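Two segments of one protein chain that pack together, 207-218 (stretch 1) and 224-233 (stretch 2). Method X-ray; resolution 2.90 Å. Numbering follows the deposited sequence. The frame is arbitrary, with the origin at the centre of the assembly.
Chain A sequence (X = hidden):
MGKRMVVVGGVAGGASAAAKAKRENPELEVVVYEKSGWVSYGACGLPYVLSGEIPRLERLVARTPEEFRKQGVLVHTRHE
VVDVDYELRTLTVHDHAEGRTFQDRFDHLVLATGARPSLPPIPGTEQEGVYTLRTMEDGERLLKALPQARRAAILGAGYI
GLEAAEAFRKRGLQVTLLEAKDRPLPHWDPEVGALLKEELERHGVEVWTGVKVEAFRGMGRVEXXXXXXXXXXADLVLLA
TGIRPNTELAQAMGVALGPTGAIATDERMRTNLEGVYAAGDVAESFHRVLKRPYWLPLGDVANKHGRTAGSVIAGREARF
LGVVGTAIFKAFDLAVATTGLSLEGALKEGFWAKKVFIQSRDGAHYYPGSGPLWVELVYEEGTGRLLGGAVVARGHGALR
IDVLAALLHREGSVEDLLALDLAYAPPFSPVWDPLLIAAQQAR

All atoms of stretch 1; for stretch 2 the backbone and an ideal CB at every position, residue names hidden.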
ATOM      1  N   VAL A 207      -9.655  -8.719 -27.969  1.00 49.30           N
ATOM      2  CA  VAL A 207      -8.929  -9.874 -27.401  1.00 48.81           C
ATOM      3  C   VAL A 207      -9.534 -11.214 -27.862  1.00 46.93           C
ATOM      4  O   VAL A 207     -10.658 -11.462 -27.520  1.00 52.51           O
ATOM      5  CB  VAL A 207      -8.724  -9.694 -25.830  1.00 46.48           C
ATOM      6  CG1 VAL A 207      -9.341  -8.408 -25.325  1.00 45.30           C
ATOM      7  CG2 VAL A 207      -9.245 -10.811 -25.049  1.00 43.81           C
ATOM      8  N   TRP A 208      -8.847 -11.975 -28.721  1.00 43.06           N
ATOM      9  CA  TRP A 208      -9.198 -13.323 -29.136  1.00 42.24           C
ATOM     10  C   TRP A 208      -8.699 -14.318 -28.014  1.00 51.95           C
ATOM     11  O   TRP A 208      -7.589 -14.296 -27.573  1.00 49.27           O
ATOM     12  CB  TRP A 208      -8.440 -13.756 -30.441  1.00 47.62           C
ATOM     13  CG  TRP A 208      -8.906 -13.447 -31.955  1.00 63.57           C
ATOM     14  CD1 TRP A 208      -8.637 -14.191 -33.206  1.00 77.52           C
ATOM     15  CD2 TRP A 208      -9.636 -12.348 -32.350  1.00 52.40           C
ATOM     16  NE1 TRP A 208      -9.192 -13.536 -34.318  1.00 44.98           N
ATOM     17  CE2 TRP A 208      -9.811 -12.410 -33.806  1.00 63.06           C
ATOM     18  CE3 TRP A 208     -10.168 -11.294 -31.645  1.00 51.90           C
ATOM     19  CZ2 TRP A 208     -10.491 -11.438 -34.477  1.00 80.92           C
ATOM     20  CZ3 TRP A 208     -10.829 -10.319 -32.324  1.00 81.18           C
ATOM     21  CH2 TRP A 208     -11.002 -10.388 -33.725  1.00 96.41           C
ATOM     22  N   THR A 209      -9.495 -15.277 -27.631  1.00 55.20           N
ATOM     23  CA  THR A 209      -9.110 -16.214 -26.635  1.00 43.76           C
ATOM     24  C   THR A 209      -9.123 -17.630 -27.244  1.00 51.44           C
ATOM     25  O   THR A 209      -9.692 -17.849 -28.304  1.00 57.09           O
ATOM     26  CB  THR A 209     -10.200 -16.082 -25.656  1.00 54.01           C
ATOM     27  OG1 THR A 209      -9.660 -15.411 -24.536  1.00 50.76           O
ATOM     28  CG2 THR A 209     -10.950 -17.481 -25.336  1.00 51.24           C
ATOM     29  N   GLY A 210      -8.522 -18.603 -26.594  1.00 46.77           N
ATOM     30  CA  GLY A 210      -8.469 -19.920 -27.163  1.00 46.88           C
ATOM     31  C   GLY A 210      -8.088 -20.036 -28.627  1.00 52.45           C
ATOM     32  O   GLY A 210      -8.676 -20.784 -29.349  1.00 58.24           O
ATOM     33  N   VAL A 211      -7.075 -19.320 -29.068  1.00 52.63           N
ATOM     34  CA  VAL A 211      -6.728 -19.196 -30.466  1.00 45.96           C
ATOM     35  C   VAL A 211      -5.579 -20.163 -30.754  1.00 55.05           C
ATOM     36  O   VAL A 211      -4.684 -20.345 -29.952  1.00 55.99           O
ATOM     37  CB  VAL A 211      -6.260 -17.795 -30.637  1.00 47.82           C
ATOM     38  CG1 VAL A 211      -5.619 -17.545 -31.992  1.00 58.75           C
ATOM     39  CG2 VAL A 211      -7.356 -16.924 -30.384  1.00 50.06           C
ATOM     40  N   LYS A 212      -5.598 -20.789 -31.910  1.00 56.39           N
ATOM     41  CA  LYS A 212      -4.492 -21.615 -32.266  1.00 54.18           C
ATOM     42  C   LYS A 212      -3.776 -20.855 -33.345  1.00 57.14           C
ATOM     43  O   LYS A 212      -4.143 -20.953 -34.474  1.00 60.10           O
ATOM     44  CB  LYS A 212      -4.972 -23.003 -32.713  1.00 45.23           C
ATOM     45  CG  LYS A 212      -3.962 -24.155 -32.513  1.00 72.85           C
ATOM     46  CD  LYS A 212      -2.640 -23.972 -33.285  1.00 85.40           C
ATOM     47  CE  LYS A 212      -1.602 -25.059 -33.036  1.00 88.45           C
ATOM     48  NZ  LYS A 212      -2.193 -26.415 -33.048  1.00 89.72           N
ATOM     49  N   VAL A 213      -2.773 -20.046 -33.034  1.00 53.73           N
ATOM     50  CA  VAL A 213      -2.134 -19.385 -34.185  1.00 56.01           C
ATOM     51  C   VAL A 213      -1.421 -20.372 -35.132  1.00 55.08           C
ATOM     52  O   VAL A 213      -0.598 -21.149 -34.707  1.00 59.91           O
ATOM     53  CB  VAL A 213      -1.188 -18.286 -33.759  1.00 54.63           C
ATOM     54  CG1 VAL A 213      -0.401 -17.816 -34.938  1.00 48.75           C
ATOM     55  CG2 VAL A 213      -1.963 -17.170 -33.133  1.00 49.61           C
ATOM     56  N   GLU A 214      -1.731 -20.358 -36.413  1.00 60.26           N
ATOM     57  CA  GLU A 214      -1.207 -21.394 -37.294  1.00 53.66           C
ATOM     58  C   GLU A 214      -0.088 -20.996 -38.217  1.00 51.19           C
ATOM     59  O   GLU A 214       0.729 -21.836 -38.546  1.00 57.65           O
ATOM     60  CB  GLU A 214      -2.308 -21.999 -38.111  1.00 55.07           C
ATOM     61  CG  GLU A 214      -3.029 -23.142 -37.477  1.00 63.15           C
ATOM     62  CD  GLU A 214      -4.490 -23.202 -37.943  1.00 94.70           C
ATOM     63  OE1 GLU A 214      -4.917 -22.334 -38.786  1.00 85.19           O
ATOM     64  OE2 GLU A 214      -5.202 -24.120 -37.447  1.00 91.19           O
ATOM     65  N   ALA A 215      -0.034 -19.746 -38.665  1.00 49.47           N
ATOM     66  CA  ALA A 215       1.172 -19.286 -39.362  1.00 56.43           C
ATOM     67  C   ALA A 215       1.158 -17.848 -39.639  1.00 53.61           C
ATOM     68  O   ALA A 215       0.107 -17.299 -39.670  1.00 51.86           O
ATOM     69  CB  ALA A 215       1.331 -19.986 -40.611  1.00 48.94           C
ATOM     70  N   PHE A 216       2.332 -17.269 -39.864  1.00 45.62           N
ATOM     71  CA  PHE A 216       2.411 -15.875 -40.138  1.00 53.39           C
ATOM     72  C   PHE A 216       2.526 -15.702 -41.602  1.00 58.01           C
ATOM     73  O   PHE A 216       3.484 -16.171 -42.156  1.00 57.27           O
ATOM     74  CB  PHE A 216       3.584 -15.248 -39.422  1.00 50.87           C
ATOM     75  CG  PHE A 216       3.422 -15.248 -37.951  1.00 58.58           C
ATOM     76  CD1 PHE A 216       2.373 -14.574 -37.334  1.00 57.71           C
ATOM     77  CD2 PHE A 216       4.309 -15.938 -37.169  1.00 66.03           C
ATOM     78  CE1 PHE A 216       2.224 -14.581 -36.008  1.00 53.94           C
ATOM     79  CE2 PHE A 216       4.176 -15.959 -35.801  1.00 61.40           C
ATOM     80  CZ  PHE A 216       3.126 -15.270 -35.225  1.00 65.32           C
ATOM     81  N   ARG A 217       1.556 -15.026 -42.231  1.00 58.13           N
ATOM     82  CA  ARG A 217       1.511 -15.034 -43.707  1.00 62.45           C
ATOM     83  C   ARG A 217       2.403 -13.940 -44.304  1.00 59.69           C
ATOM     84  O   ARG A 217       2.376 -12.810 -43.849  1.00 61.12           O
ATOM     85  CB  ARG A 217       0.047 -15.050 -44.290  1.00 53.81           C
ATOM     86  CG  ARG A 217      -0.119 -14.146 -45.517  1.00 61.85           C
ATOM     87  CD  ARG A 217      -1.543 -13.820 -45.890  1.00 60.69           C
ATOM     88  NE  ARG A 217      -2.506 -14.867 -45.553  1.00 65.10           N
ATOM     89  CZ  ARG A 217      -3.811 -14.635 -45.591  1.00 75.05           C
ATOM     90  NH1 ARG A 217      -4.194 -13.393 -45.968  1.00 60.82           N
ATOM     91  NH2 ARG A 217      -4.702 -15.594 -45.268  1.00 54.82           N
ATOM     92  N   GLY A 218       3.212 -14.279 -45.304  1.00 62.23           N
ATOM     93  CA  GLY A 218       3.906 -13.227 -46.024  1.00 68.03           C
ATOM     94  C   GLY A 218       4.983 -13.820 -46.837  1.00 66.34           C
ATOM     95  O   GLY A 218       5.176 -15.025 -46.760  1.00 61.01           O
ATOM     96  N   UNK A 224      -0.162 -10.915 -42.204  1.00 52.17           N
ATOM     97  CA  UNK A 224      -1.314 -11.596 -41.737  1.00 49.13           C
ATOM     98  C   UNK A 224      -1.401 -12.321 -40.434  1.00 58.35           C
ATOM     99  O   UNK A 224      -2.149 -11.857 -39.581  1.00 75.65           O
ATOM    100  CB  UNK A 224      -1.663 -12.621 -42.818  1.00 49.13           C
ATOM    101  N   UNK A 225      -0.815 -13.475 -40.206  1.00 42.31           N
ATOM    102  CA  UNK A 225      -1.442 -14.235 -39.005  1.00 59.10           C
ATOM    103  C   UNK A 225      -2.749 -14.968 -39.256  1.00 51.53           C
ATOM    104  O   UNK A 225      -3.814 -14.396 -39.153  1.00 46.16           O
ATOM    105  CB  UNK A 225      -1.719 -13.254 -37.864  1.00 59.10           C
ATOM    106  N   UNK A 226      -2.594 -16.263 -39.491  1.00 50.49           N
ATOM    107  CA  UNK A 226      -3.611 -17.163 -39.859  1.00 53.10           C
ATOM    108  C   UNK A 226      -3.868 -17.946 -38.633  1.00 56.07           C
ATOM    109  O   UNK A 226      -2.963 -18.519 -38.105  1.00 62.67           O
ATOM    110  CB  UNK A 226      -3.239 -18.033 -41.061  1.00 53.10           C
ATOM    111  N   UNK A 227      -5.104 -17.960 -38.157  1.00 62.82           N
ATOM    112  CA  UNK A 227      -5.455 -18.696 -36.949  1.00 64.18           C
ATOM    113  C   UNK A 227      -6.619 -19.631 -37.171  1.00 60.95           C
ATOM    114  O   UNK A 227      -7.419 -19.402 -38.034  1.00 65.75           O
ATOM    115  CB  UNK A 227      -5.785 -17.725 -35.813  1.00 64.18           C
ATOM    116  N   UNK A 228      -6.704 -20.683 -36.357  1.00 70.35           N
ATOM    117  CA  UNK A 228      -7.917 -21.518 -36.191  1.00 73.04           C
ATOM    118  C   UNK A 228      -9.227 -20.705 -36.212  1.00 79.61           C
ATOM    119  O   UNK A 228     -10.276 -21.213 -36.567  1.00 77.88           O
ATOM    120  CB  UNK A 228      -7.829 -22.290 -34.873  1.00 73.04           C
ATOM    121  N   UNK A 229      -9.191 -19.446 -35.801  1.00 82.27           N
ATOM    122  CA  UNK A 229     -10.436 -18.694 -35.614  1.00 78.60           C
ATOM    123  C   UNK A 229     -10.621 -17.630 -36.692  1.00 79.31           C
ATOM    124  O   UNK A 229     -11.373 -16.669 -36.508  1.00 81.32           O
ATOM    125  CB  UNK A 229     -10.455 -18.039 -34.232  1.00 78.60           C
ATOM    126  N   UNK A 230      -9.942 -17.747 -37.815  1.00 67.12           N
ATOM    127  CA  UNK A 230      -9.995 -16.610 -38.712  1.00 63.52           C
ATOM    128  C   UNK A 230      -8.658 -16.007 -39.024  1.00 59.81           C
ATOM    129  O   UNK A 230      -7.627 -16.545 -38.662  1.00 73.23           O
ATOM    130  CB  UNK A 230     -10.901 -15.529 -38.119  1.00 63.52           C
ATOM    131  N   UNK A 231      -8.659 -14.910 -39.744  1.00 52.91           N
ATOM    132  CA  UNK A 231      -7.371 -14.359 -40.205  1.00 59.91           C
ATOM    133  C   UNK A 231      -7.198 -12.933 -39.809  1.00 61.15           C
ATOM    134  O   UNK A 231      -7.993 -12.107 -40.243  1.00 63.23           O
ATOM    135  CB  UNK A 231      -7.241 -14.476 -41.725  1.00 59.91           C
ATOM    136  N   UNK A 232      -6.178 -12.641 -38.992  1.00 54.66           N
ATOM    137  CA  UNK A 232      -5.998 -11.289 -38.495  1.00 48.81           C
ATOM    138  C   UNK A 232      -5.053 -10.569 -39.403  1.00 53.46           C
ATOM    139  O   UNK A 232      -3.926 -10.935 -39.572  1.00 61.76           O
ATOM    140  CB  UNK A 232      -5.483 -11.279 -37.054  1.00 48.81           C
ATOM    141  N   UNK A 233      -5.501  -9.518 -40.031  1.00 57.41           N
ATOM    142  CA  UNK A 233      -4.438  -8.862 -40.777  1.00 54.93           C
ATOM    143  C   UNK A 233      -3.577  -8.019 -39.836  1.00 54.40           C
ATOM    144  O   UNK A 233      -4.114  -7.385 -38.919  1.00 55.13           O
ATOM    145  CB  UNK A 233      -5.021  -7.995 -41.894  1.00 54.93           C
TER

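At position 224 CA-to-CB points toward stretch 1, and the ideal CB lies 3.3 Å from Arg 217 CD. So tight an approach favours a small side chain. The residue is Ala 224, whose CB settles 3.5 Å from Arg 217 CD and covers one face of the guanidinium.

Position 225 has a positive phi of 79°, and its CB points sideways, 4.3 Å from Phe 216 CD1. The backbone would tolerate glycine, but Phe 216 and Val 213 offer an apolar surface for aliphatic side chains. Val 225 uses both branches: CG1 lies 3.8 Å from Val 213 CG1, and CG2 meets the ring edge, 3.6 Å from Phe 216 CD1.

Position 226 pairs with Ala 215 across the antiparallel strands. Its N donates to Ala 215 O (2.9 Å), and its O accepts from Glu 214 N (2.8 Å) and Ala 215 N (3.2 Å), a double use that accompanies the beta bulge. The ideal CB is 5.1 Å from Arg 217 NH2, so an acidic or polar acceptor would suit. Glu 226 forms a salt bridge, OE1 2.8 Å from Arg 217 NE; a second bond to this oxygen, from Arg 217 NH2 at 3.2 Å, is weak.

At position 227 the CB shares a face with Val 213 and lies 3.8 Å from Val 211 CG1. A beta-branched residue of modest size would fit, and a hydroxyl could also serve the type I turn that starts here. Thr 227 places CG2 4.3 Å from Val 213 CG2, while OG1 accepts from N of position 229 (2.8 Å) and donates to O of position 230 (2.9 Å).

Position 228 donates its N to Lys 212 O (3.2 Å). Its CB points sideways, near Lys 212 N, which no backbone acceptor of stretch 2 receives, so serine, threonine or asparagine is plausible; the Glu 214 carboxylate, with OE2 4.1 Å from the ideal CB, disfavours an acid. Ser 228 OG accepts from Lys 212 N at 3.2 Å.

Position 229 points toward stretch 1, its ideal CB 4.4 Å from Trp 208 CD1; many longer side chains could lie there. Glu 229 packs its CG 4.3 Å from Val 211 CG2.

Position 230, with phi 121° and psi -175°, would jam a CB against the preceding carbonyl; it is Gly 230. Position 231 points sideways, where a medium aliphatic or polar side chain could lie beside Arg 217; Val 231 CG2 reaches 3.8 Å from Arg 217 NH2.

Position 232 points toward Trp 208, inviting an aliphatic group, and Val 232 CG2 lies 3.7 Å from Trp 208 NE1. At 233 stretch 1 sets no limit, and phi -79° admits proline among many others; it is Pro 233.

Stretch 2 224-233: AVETSEGVVP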
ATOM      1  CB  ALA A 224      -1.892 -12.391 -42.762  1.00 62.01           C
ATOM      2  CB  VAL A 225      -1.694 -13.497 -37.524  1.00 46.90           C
ATOM      3  CG1 VAL A 225      -1.702 -14.597 -36.429  1.00 35.32           C
ATOM      4  CG2 VAL A 225      -0.615 -12.511 -37.116  1.00 47.16           C
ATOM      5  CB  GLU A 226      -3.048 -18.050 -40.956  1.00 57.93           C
ATOM      6  CG  GLU A 226      -2.822 -17.258 -42.237  1.00 66.71           C
ATOM      7  CD  GLU A 226      -2.384 -18.066 -43.445  1.00 81.19           C
ATOM      8  OE1 GLU A 226      -2.123 -17.397 -44.482  1.00 77.49           O
ATOM      9  OE2 GLU A 226      -2.277 -19.319 -43.350  1.00 73.84           O
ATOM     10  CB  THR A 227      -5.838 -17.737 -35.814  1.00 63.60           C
ATOM     11  OG1 THR A 227      -7.206 -17.419 -35.918  1.00 59.99           O
ATOM     12  CG2 THR A 227      -5.122 -16.513 -35.944  1.00 53.25           C
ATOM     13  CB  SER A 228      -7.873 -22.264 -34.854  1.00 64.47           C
ATOM     14  OG  SER A 228      -8.080 -21.352 -33.793  1.00 60.11           O
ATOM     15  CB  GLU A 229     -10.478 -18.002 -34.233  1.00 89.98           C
ATOM     16  CG  GLU A 229     -10.190 -18.903 -33.021  1.00103.59           C
ATOM     17  CD  GLU A 229     -11.376 -19.821 -32.647  1.00112.52           C
ATOM     18  OE1 GLU A 229     -11.390 -20.318 -31.495  1.00100.01           O
ATOM     19  OE2 GLU A 229     -12.278 -20.049 -33.498  1.00102.04           O
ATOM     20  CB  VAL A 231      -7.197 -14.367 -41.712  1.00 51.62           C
ATOM     21  CG1 VAL A 231      -6.127 -13.305 -42.171  1.00 43.52           C
ATOM     22  CG2 VAL A 231      -6.771 -15.743 -42.098  1.00 62.43           C
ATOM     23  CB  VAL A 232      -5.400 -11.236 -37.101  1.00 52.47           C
ATOM     24  CG1 VAL A 232      -5.169  -9.812 -36.700  1.00 46.34           C
ATOM     25  CG2 VAL A 232      -6.311 -11.927 -36.096  1.00 48.14           C
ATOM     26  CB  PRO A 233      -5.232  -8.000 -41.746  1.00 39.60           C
ATOM     27  CG  PRO A 233      -6.542  -7.820 -41.163  1.00 44.22           C
ATOM     28  CD  PRO A 233      -6.840  -9.001 -40.367  1.00 52.87           C
TER
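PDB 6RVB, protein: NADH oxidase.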